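Local coordinates for DNA polymerase (Pyrobaculum calidifontis, PDB 5MDN), which probably catalyses template-directed DNA synthesis, adding deoxyribonucleotides to a growing strand with release of diphosphate, as a member of the family B DNA polymerases, at residues S339-G342 against L343-K346; T438-E441 against P442-P445; G467-P470 against A471-H475; Y745-K749 against Q750-A754. All blocks are in the same frame, centred on the assembly; numbering follows the deposited sequence.

All four contacts are local: three lie within single helices, contact 2 in a loop. Contact 1 is the one beside a metal site: the side chain of Thr340 is about 5 Å from that of Asp169 and about 7 Å from a bound magnesium ion. Contacts 2 and 3 form a pair, with Thr438 CG2 packed 3.6 Å from Gly467 CA, and both are tied to Asn433 and Ser435. Contact 4 stands apart near the C-terminal end of the chain, its nearest atoms about 27 Å from those of contact 1 and about 41 Å from those of contact 3. Contacts 1 and 2 lie on opposite sides of the chain's centre, their own centres about 52 Å apart.

Contact 1: residues S339-G342 against L343-K346; sequences STLG and LAEK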
loop_
_atom_site.group_PDB
_atom_site.type_symbol
_atom_site.label_atom_id
_atom_site.label_comp_id
_atom_site.label_asym_id
_atom_site.label_seq_id
_atom_site.Cartn_x
_atom_site.Cartn_y
_atom_site.Cartn_z
ATOM N N SER A 339 6.263 18.376 -4.768
ATOM C CA SER A 339 5.745 17.590 -3.653
ATOM C C SER A 339 6.038 16.105 -3.842
ATOM O O SER A 339 6.359 15.402 -2.876
ATOM C CB SER A 339 4.245 17.828 -3.498
ATOM O OG SER A 339 3.977 19.170 -3.132
ATOM N N THR A 340 5.917 15.609 -5.077
ATOM C CA THR A 340 6.152 14.192 -5.342
ATOM C C THR A 340 7.582 13.797 -4.993
ATOM O O THR A 340 7.812 12.792 -4.311
ATOM C CB THR A 340 5.846 13.874 -6.805
ATOM O OG1 THR A 340 4.466 14.149 -7.080
ATOM C CG2 THR A 340 6.134 12.409 -7.104
ATOM N N LEU A 341 8.561 14.580 -5.452
ATOM C CA LEU A 341 9.944 14.308 -5.079
ATOM C C LEU A 341 10.183 14.575 -3.599
ATOM O O LEU A 341 11.025 13.916 -2.978
ATOM C CB LEU A 341 10.898 15.142 -5.936
ATOM C CG LEU A 341 12.380 14.783 -5.804
ATOM C CD1 LEU A 341 12.604 13.325 -6.169
ATOM C CD2 LEU A 341 13.243 15.690 -6.665
ATOM N N GLY A 342 9.460 15.537 -3.020
ATOM C CA GLY A 342 9.562 15.764 -1.588
ATOM C C GLY A 342 9.090 14.572 -0.778
ATOM O O GLY A 342 9.765 14.136 0.160
ATOM N N LEU A 343 7.912 14.041 -1.119
ATOM C CA LEU A 343 7.425 12.826 -0.470
ATOM C C LEU A 343 8.411 11.676 -0.636
ATOM O O LEU A 343 8.660 10.920 0.310
ATOM C CB LEU A 343 6.060 12.432 -1.033
ATOM C CG LEU A 343 4.816 13.044 -0.393
ATOM C CD1 LEU A 343 3.595 12.793 -1.263
ATOM C CD2 LEU A 343 4.603 12.480 1.002
ATOM N N ALA A 344 8.963 11.515 -1.843
ATOM C CA ALA A 344 9.910 10.432 -2.095
ATOM C C ALA A 344 11.101 10.499 -1.147
ATOM O O ALA A 344 11.521 9.476 -0.596
ATOM C CB ALA A 344 10.378 10.477 -3.549
ATOM N N GLU A 345 11.651 11.696 -0.935
ATOM C CA GLU A 345 12.779 11.840 -0.019
ATOM C C GLU A 345 12.446 11.337 1.382
ATOM O O GLU A 345 13.337 10.875 2.103
ATOM C CB GLU A 345 13.224 13.300 0.029
ATOM C CG GLU A 345 13.853 13.791 -1.268
ATOM C CD GLU A 345 13.769 15.300 -1.429
ATOM O OE1 GLU A 345 13.561 15.997 -0.414
ATOM O OE2 GLU A 345 13.915 15.786 -2.572
ATOM N N LYS A 346 11.179 11.418 1.785
ATOM C CA LYS A 346 10.762 10.943 3.100
ATOM C C LYS A 346 10.373 9.468 3.104
ATOM O O LYS A 346 10.672 8.757 4.070
ATOM C CB LYS A 346 9.593 11.787 3.616
ATOM C CG LYS A 346 9.896 13.272 3.719
ATOM C CD LYS A 346 9.209 13.886 4.929
ATOM C CE LYS A 346 9.678 15.310 5.173
ATOM N NZ LYS A 346 11.146 15.370 5.396
#
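Leu341 and Glu345 meet one turn apart, their side chains slanting across each other so that the carboxylate oxygen Glu345 OE2 lies 3.7 Å from Leu341 CG. Both torsions contribute: Leu341 CG is anti to its own nitrogen (chi1 -170°), while Glu345 CG sits anti to the carbonyl carbon (chi1 -68°) and sends an extended chain back over the preceding turn. Its aliphatic part crosses the backbone there, beside Leu341 O. On another side of the helix Leu343 CB rests 3.5 Å from Ser339 O, and the methyl Ala344 CB touches the carbonyl oxygens of both Thr340 and Leu341. The backbone ladder fixes this spacing: Leu343 N bonds Ser339 O at 2.7 Å with an N-H...O angle of 172°, Ala344 N and Glu345 N bond Thr340 O and Leu341 O, and the bond from Lys346 N to Gly342 O is weak. The hydroxyls of Ser339 and Thr340 turn to Asp335 O and Asp336 O of the previous turn. Leu341 and Thr340 lean on strand 165-172, Leu343 on helix 293-299. The arrangement is ordinary i, i+4 alpha-helical packing, in a helix flanking the RNase H-like exonuclease sheet and its metal-binding Asp169.

Contact 2: residues T438-E441 against P442-P445; sequences TYLE and PHEP
Glu441 O is approached by the side chain of Glu444, which curls back towards it and leaves Glu444 OE2 3.3 Å away, two acceptors that cannot bond as they stand. At this exposed place solvent, or a proton on the carboxylate, probably eases the pair. The stretch is an irregular surface loop with two prolines, between helix 424-431 and strand 451-453 of the polymerase region, lacking hydrogen bonds between 438-441 and 442-445. On the other side of Pro442, the His443 ring folds back across the chain. Its CG lies between the backbone nitrogen and the carbonyl carbon (chi1 74°), a rotation that brings the ring beside the two residues ahead of Pro442. Leu440 and His443 run at about a right angle to one another, and the ring is met obliquely by Leu440 CD2 and Glu441 CB. The start of the segment is tied to its surroundings: Thr438 OG1 is bonded to both Asn433 O and Ser435 O, and the backbones of Thr438 and Leu440 pair with Arg462 and Arg460 of strand 460-462. At the imidazole itself, His443 CD2 is 3.9 Å from Glu441 CB, while His443 CE1 is 4.0 Å from Leu440 CD2.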
loop_
_atom_site.group_PDB
_atom_site.type_symbol
_atom_site.label_atom_id
_atom_site.label_comp_id
_atom_site.label_asym_id
_atom_site.label_seq_id
_atom_site.Cartn_x
_atom_site.Cartn_y
_atom_site.Cartn_z
ATOM N N THR A 438 2.528 -26.403 15.236
ATOM C CA THR A 438 2.611 -26.774 16.643
ATOM C C THR A 438 1.250 -27.009 17.286
ATOM O O THR A 438 1.197 -27.434 18.446
ATOM C CB THR A 438 3.366 -25.697 17.431
ATOM O OG1 THR A 438 2.668 -24.450 17.331
ATOM C CG2 THR A 438 4.768 -25.533 16.876
ATOM N N TYR A 439 0.161 -26.745 16.570
ATOM C CA TYR A 439 -1.174 -26.994 17.094
ATOM C C TYR A 439 -1.455 -28.493 17.160
ATOM O O TYR A 439 -0.938 -29.282 16.364
ATOM C CB TYR A 439 -2.213 -26.285 16.223
ATOM C CG TYR A 439 -3.648 -26.690 16.474
ATOM C CD1 TYR A 439 -4.344 -26.218 17.579
ATOM C CD2 TYR A 439 -4.316 -27.529 15.590
ATOM C CE1 TYR A 439 -5.661 -26.582 17.806
ATOM C CE2 TYR A 439 -5.628 -27.897 15.806
ATOM C CZ TYR A 439 -6.298 -27.421 16.913
ATOM O OH TYR A 439 -7.606 -27.789 17.131
ATOM N N LEU A 440 -2.283 -28.886 18.125
ATOM C CA LEU A 440 -2.620 -30.286 18.338
ATOM C C LEU A 440 -4.118 -30.494 18.156
ATOM O O LEU A 440 -4.923 -29.585 18.378
ATOM C CB LEU A 440 -2.176 -30.757 19.730
ATOM C CG LEU A 440 -0.673 -30.609 19.990
ATOM C CD1 LEU A 440 -0.318 -31.001 21.416
ATOM C CD2 LEU A 440 0.125 -31.426 18.985
ATOM N N GLU A 441 -4.483 -31.715 17.767
ATOM C CA GLU A 441 -5.765 -32.021 17.141
ATOM C C GLU A 441 -6.458 -33.132 17.946
ATOM O O GLU A 441 -6.216 -33.189 19.159
ATOM C CB GLU A 441 -5.490 -32.353 15.667
ATOM C CG GLU A 441 -4.800 -31.234 14.907
ATOM C CD GLU A 441 -4.622 -31.551 13.440
ATOM O OE1 GLU A 441 -5.148 -32.589 12.993
ATOM O OE2 GLU A 441 -3.957 -30.761 12.736
ATOM N N PRO A 442 -7.314 -34.014 17.394
ATOM C CA PRO A 442 -7.885 -35.049 18.270
ATOM C C PRO A 442 -6.895 -36.111 18.704
ATOM O O PRO A 442 -7.270 -36.987 19.489
ATOM C CB PRO A 442 -9.008 -35.662 17.422
ATOM C CG PRO A 442 -8.595 -35.446 16.045
ATOM C CD PRO A 442 -7.969 -34.079 16.066
ATOM N N HIS A 443 -5.658 -36.087 18.221
ATOM C CA HIS A 443 -4.584 -36.806 18.889
ATOM C C HIS A 443 -4.013 -35.894 19.972
ATOM O O HIS A 443 -3.522 -34.799 19.676
ATOM C CB HIS A 443 -3.511 -37.246 17.891
ATOM C CG HIS A 443 -2.633 -36.135 17.404
ATOM N ND1 HIS A 443 -1.333 -35.972 17.832
ATOM C CD2 HIS A 443 -2.873 -35.122 16.538
ATOM C CE1 HIS A 443 -0.808 -34.913 17.245
ATOM N NE2 HIS A 443 -1.723 -34.378 16.455
ATOM N N GLU A 444 -4.113 -36.320 21.225
ATOM C CA GLU A 444 -3.642 -35.463 22.307
ATOM C C GLU A 444 -2.523 -36.050 23.169
ATOM O O GLU A 444 -2.507 -35.789 24.377
ATOM C CB GLU A 444 -4.811 -35.052 23.203
ATOM C CG GLU A 444 -5.876 -34.234 22.484
ATOM C CD GLU A 444 -7.047 -35.066 22.023
ATOM O OE1 GLU A 444 -6.952 -36.307 22.091
ATOM O OE2 GLU A 444 -8.058 -34.478 21.585
ATOM N N PRO A 445 -1.569 -36.855 22.632
ATOM C CA PRO A 445 -0.382 -37.146 23.446
ATOM C C PRO A 445 0.420 -35.878 23.675
ATOM O O PRO A 445 1.011 -35.332 22.737
ATOM C CB PRO A 445 0.400 -38.163 22.606
ATOM C CG PRO A 445 -0.596 -38.783 21.734
ATOM C CD PRO A 445 -1.592 -37.705 21.424
#

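Contact 3: residues G467-P470 against A471-H475; sequences GFIP and AVLKH
Val472 CG2 sits over one face of the Phe468 ring, 4.2 Å from the ring centroid and 26° off the ring normal, a CH-pi contact in which the methyl is nearest to Phe468 CE1 (3.8 Å). Phe468 CG is anti to the backbone nitrogen (chi1 174°), which carries the ring alongside the helix to where the methyl of the next turn can cover it. Beside this pair, Ile469 CG2 meets Leu473 CD1 at 4.0 Å, the two branched chains slanting past each other. Lys474 is different: its extended chain runs back along the preceding turn, past Pro470 O.

Underneath, the helical hydrogen bonds run in regular succession. Ala471 N, Val472 N and Leu473 N reach Gly467 O, Phe468 O and Ile469 O in turn, and Lys474 N bonds Pro470 O at 2.8 Å with an N-H...O angle of 168°. Further out, the loop after helix 424-431 fastens the helix start: Asn433 OD1 takes Gly467 N, Asp437 OD2 takes Phe468 N and Ser435 OG takes Ile469 N. Pro470 has no N-H to present in this first turn. Val472 and Ile469 also press on helix 370-384, and Leu473 on helix 424-431. This is a glycine N-capped first turn with i, i+4 packing, at the root of helices 468-486 and 495-512, consistent with the paired fingers helices of family B polymerases.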
loop_
_atom_site.group_PDB
_atom_site.type_symbol
_atom_site.label_atom_id
_atom_site.label_comp_id
_atom_site.label_asym_id
_atom_site.label_seq_id
_atom_site.Cartn_x
_atom_site.Cartn_y
_atom_site.Cartn_z
ATOM N N GLY A 467 8.163 -23.681 16.399
ATOM C CA GLY A 467 7.375 -23.685 15.206
ATOM C C GLY A 467 7.910 -22.809 14.137
ATOM O O GLY A 467 8.783 -22.060 14.326
ATOM N N PHE A 468 7.321 -22.882 12.987
ATOM C CA PHE A 468 7.801 -22.119 11.839
ATOM C C PHE A 468 7.638 -20.620 12.060
ATOM O O PHE A 468 8.602 -19.857 11.932
ATOM C CB PHE A 468 7.070 -22.560 10.571
ATOM C CG PHE A 468 7.399 -21.730 9.364
ATOM C CD1 PHE A 468 8.711 -21.578 8.949
ATOM C CD2 PHE A 468 6.397 -21.099 8.646
ATOM C CE1 PHE A 468 9.019 -20.812 7.840
ATOM C CE2 PHE A 468 6.697 -20.332 7.536
ATOM C CZ PHE A 468 8.008 -20.188 7.132
ATOM N N ILE A 469 6.419 -20.180 12.388
ATOM C CA ILE A 469 6.185 -18.747 12.590
ATOM C C ILE A 469 6.986 -18.200 13.760
ATOM O O ILE A 469 7.574 -17.116 13.621
ATOM C CB ILE A 469 4.676 -18.468 12.703
ATOM C CG1 ILE A 469 3.964 -18.875 11.413
ATOM C CG2 ILE A 469 4.427 -16.997 13.006
ATOM C CD1 ILE A 469 4.457 -18.138 10.187
ATOM N N PRO A 470 7.059 -18.856 14.927
ATOM C CA PRO A 470 7.958 -18.337 15.971
ATOM C C PRO A 470 9.407 -18.246 15.527
ATOM O O PRO A 470 10.071 -17.243 15.814
ATOM C CB PRO A 470 7.772 -19.338 17.118
ATOM C CG PRO A 470 6.403 -19.868 16.925
ATOM C CD PRO A 470 6.218 -19.955 15.439
ATOM N N ALA A 471 9.908 -19.251 14.805
ATOM C CA ALA A 471 11.295 -19.216 14.349
ATOM C C ALA A 471 11.562 -18.002 13.465
ATOM O O ALA A 471 12.645 -17.409 13.525
ATOM C CB ALA A 471 11.637 -20.507 13.605
ATOM N N VAL A 472 10.588 -17.621 12.634
ATOM C CA VAL A 472 10.758 -16.462 11.758
ATOM C C VAL A 472 10.780 -15.174 12.572
ATOM O O VAL A 472 11.637 -14.304 12.369
ATOM C CB VAL A 472 9.651 -16.434 10.691
ATOM C CG1 VAL A 472 9.720 -15.143 9.891
ATOM C CG2 VAL A 472 9.767 -17.643 9.779
ATOM N N LEU A 473 9.836 -15.034 13.504
ATOM C CA LEU A 473 9.799 -13.845 14.345
ATOM C C LEU A 473 11.062 -13.733 15.187
ATOM O O LEU A 473 11.610 -12.637 15.349
ATOM C CB LEU A 473 8.570 -13.885 15.247
ATOM C CG LEU A 473 7.237 -13.871 14.508
ATOM C CD1 LEU A 473 6.104 -14.293 15.431
ATOM C CD2 LEU A 473 6.980 -12.501 13.916
ATOM N N LYS A 474 11.525 -14.855 15.747
ATOM C CA LYS A 474 12.765 -14.849 16.522
ATOM C C LYS A 474 13.923 -14.291 15.704
ATOM O O LYS A 474 14.770 -13.559 16.227
ATOM C CB LYS A 474 13.092 -16.262 17.013
ATOM C CG LYS A 474 12.115 -16.813 18.041
ATOM C CD LYS A 474 12.577 -18.113 18.666
ATOM C CE LYS A 474 11.487 -18.650 19.573
ATOM N NZ LYS A 474 11.863 -19.968 20.138
ATOM N N HIS A 475 13.978 -14.635 14.417
ATOM C CA HIS A 475 15.039 -14.133 13.551
ATOM C C HIS A 475 14.859 -12.647 13.258
ATOM O O HIS A 475 15.838 -11.889 13.239
ATOM C CB HIS A 475 15.074 -14.948 12.262
ATOM C CG HIS A 475 16.273 -14.686 11.409
ATOM N ND1 HIS A 475 16.258 -13.792 10.361
ATOM C CD2 HIS A 475 17.526 -15.196 11.450
ATOM C CE1 HIS A 475 17.448 -13.768 9.789
ATOM N NE2 HIS A 475 18.237 -14.608 10.432
#

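Contact 4: residues Y745-K749 against Q750-A754; sequences YYIEK and QVIPA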
loop_
_atom_site.group_PDB
_atom_site.type_symbol
_atom_site.label_atom_id
_atom_site.label_comp_id
_atom_site.label_asym_id
_atom_site.label_seq_id
_atom_site.Cartn_x
_atom_site.Cartn_y
_atom_site.Cartn_z
ATOM N N TYR A 745 -31.848 22.833 -1.300
ATOM C CA TYR A 745 -31.297 21.482 -1.329
ATOM C C TYR A 745 -29.990 21.411 -0.545
ATOM O O TYR A 745 -29.821 20.549 0.326
ATOM C CB TYR A 745 -31.075 21.053 -2.782
ATOM C CG TYR A 745 -30.571 19.635 -2.980
ATOM C CD1 TYR A 745 -29.227 19.315 -2.818
ATOM C CD2 TYR A 745 -31.435 18.630 -3.395
ATOM C CE1 TYR A 745 -28.772 18.024 -3.013
ATOM C CE2 TYR A 745 -30.986 17.341 -3.608
ATOM C CZ TYR A 745 -29.655 17.042 -3.410
ATOM O OH TYR A 745 -29.206 15.757 -3.612
ATOM N N TYR A 746 -29.054 22.317 -0.842
ATOM C CA TYR A 746 -27.712 22.224 -0.281
ATOM C C TYR A 746 -27.648 22.563 1.203
ATOM O O TYR A 746 -26.715 22.122 1.878
ATOM C CB TYR A 746 -26.762 23.127 -1.068
ATOM C CG TYR A 746 -26.354 22.529 -2.393
ATOM C CD1 TYR A 746 -26.280 21.152 -2.554
ATOM C CD2 TYR A 746 -26.056 23.332 -3.486
ATOM C CE1 TYR A 746 -25.913 20.590 -3.759
ATOM C CE2 TYR A 746 -25.688 22.777 -4.699
ATOM C CZ TYR A 746 -25.618 21.406 -4.828
ATOM O OH TYR A 746 -25.253 20.843 -6.029
ATOM N N ILE A 747 -28.609 23.318 1.733
ATOM C CA ILE A 747 -28.645 23.545 3.175
ATOM C C ILE A 747 -29.291 22.374 3.901
ATOM O O ILE A 747 -28.808 21.940 4.954
ATOM C CB ILE A 747 -29.350 24.876 3.499
ATOM C CG1 ILE A 747 -28.440 26.052 3.139
ATOM C CG2 ILE A 747 -29.751 24.939 4.965
ATOM C CD1 ILE A 747 -28.966 26.924 2.042
ATOM N N GLU A 748 -30.368 21.820 3.342
ATOM C CA GLU A 748 -31.195 20.906 4.121
ATOM C C GLU A 748 -30.643 19.486 4.175
ATOM O O GLU A 748 -30.640 18.875 5.248
ATOM C CB GLU A 748 -32.621 20.884 3.571
ATOM C CG GLU A 748 -33.383 22.180 3.773
ATOM C CD GLU A 748 -34.785 22.120 3.205
ATOM O OE1 GLU A 748 -35.136 21.079 2.607
ATOM O OE2 GLU A 748 -35.530 23.114 3.352
ATOM N N LYS A 749 -30.169 18.924 3.063
ATOM C CA LYS A 749 -29.869 17.497 3.078
ATOM C C LYS A 749 -28.383 17.158 3.050
ATOM O O LYS A 749 -28.051 15.973 2.968
ATOM C CB LYS A 749 -30.599 16.776 1.940
ATOM C CG LYS A 749 -30.302 17.238 0.531
ATOM C CD LYS A 749 -31.288 16.574 -0.420
ATOM C CE LYS A 749 -31.150 15.055 -0.422
ATOM N NZ LYS A 749 -29.920 14.602 -1.131
ATOM N N GLN A 750 -27.478 18.141 3.136
ATOM C CA GLN A 750 -26.063 17.804 3.309
ATOM C C GLN A 750 -25.263 18.750 4.200
ATOM O O GLN A 750 -24.549 18.269 5.086
ATOM C CB GLN A 750 -25.336 17.596 1.982
ATOM C CG GLN A 750 -25.419 16.131 1.620
ATOM C CD GLN A 750 -25.287 15.257 2.878
ATOM O OE1 GLN A 750 -24.314 15.362 3.631
ATOM N NE2 GLN A 750 -26.288 14.415 3.123
ATOM N N VAL A 751 -25.340 20.067 3.997
ATOM C CA VAL A 751 -24.496 20.955 4.796
ATOM C C VAL A 751 -24.837 20.810 6.276
ATOM O O VAL A 751 -23.946 20.806 7.135
ATOM C CB VAL A 751 -24.624 22.414 4.316
ATOM C CG1 VAL A 751 -24.050 23.372 5.349
ATOM C CG2 VAL A 751 -23.889 22.600 2.998
ATOM N N ILE A 752 -26.119 20.674 6.600
ATOM C CA ILE A 752 -26.514 20.388 7.979
ATOM C C ILE A 752 -26.162 18.936 8.315
ATOM O O ILE A 752 -25.498 18.703 9.335
ATOM C CB ILE A 752 -28.001 20.710 8.227
ATOM C CG1 ILE A 752 -28.172 22.138 8.750
ATOM C CG2 ILE A 752 -28.618 19.739 9.227
ATOM C CD1 ILE A 752 -27.593 23.213 7.854
ATOM N N PRO A 753 -26.564 17.927 7.519
ATOM C CA PRO A 753 -26.189 16.541 7.866
ATOM C C PRO A 753 -24.691 16.291 7.943
ATOM O O PRO A 753 -24.265 15.433 8.728
ATOM C CB PRO A 753 -26.840 15.712 6.750
ATOM C CG PRO A 753 -27.993 16.518 6.333
ATOM C CD PRO A 753 -27.544 17.941 6.415
ATOM N N ALA A 754 -23.873 16.993 7.154
ATOM C CA ALA A 754 -22.429 16.818 7.278
ATOM C C ALA A 754 -21.944 17.299 8.639
ATOM O O ALA A 754 -21.126 16.636 9.286
ATOM C CB ALA A 754 -21.698 17.552 6.155
#
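Ile747 and Ile752 make the side-chain apolar contact, Ile747 CG2 standing 4.0 Å from Ile752 CD1 as the chains pass at a slant. That methyl, Ile752 CD1, also lies 3.4 Å from Ile747 O, and Val751 CG2 packs similarly on Tyr746 O. Backbone hydrogen bonds run i to i+5: Val751 N reaches Tyr746 O at 3.3 Å, and the next bond, Ile752 N to Ile747 O, is weak. These are the marks of a pi-type bulge within helix 743-756, probably part of the C-terminal thumb, where Ile747 and Ile752 lean on helix 647-666. The short axes accordingly turn by 28°. Pro753 sits at this bend with no N-H to give; its CD lies 3.4 Å from Glu748 O, its CG 3.4 Å from Lys749 C. A glycine here would probably leave the carbonyls of Glu748 and Lys749 without their ring cover and the bend freer to flex. The polar contact lies before the bend. Lys749 CG lies between backbone nitrogen and carbonyl carbon (chi1 59°), and later bends return Lys749 NZ to Tyr745 OH, a 2.8 Å hydrogen bond, with Lys749 CD over one face of that ring, offset towards the rim.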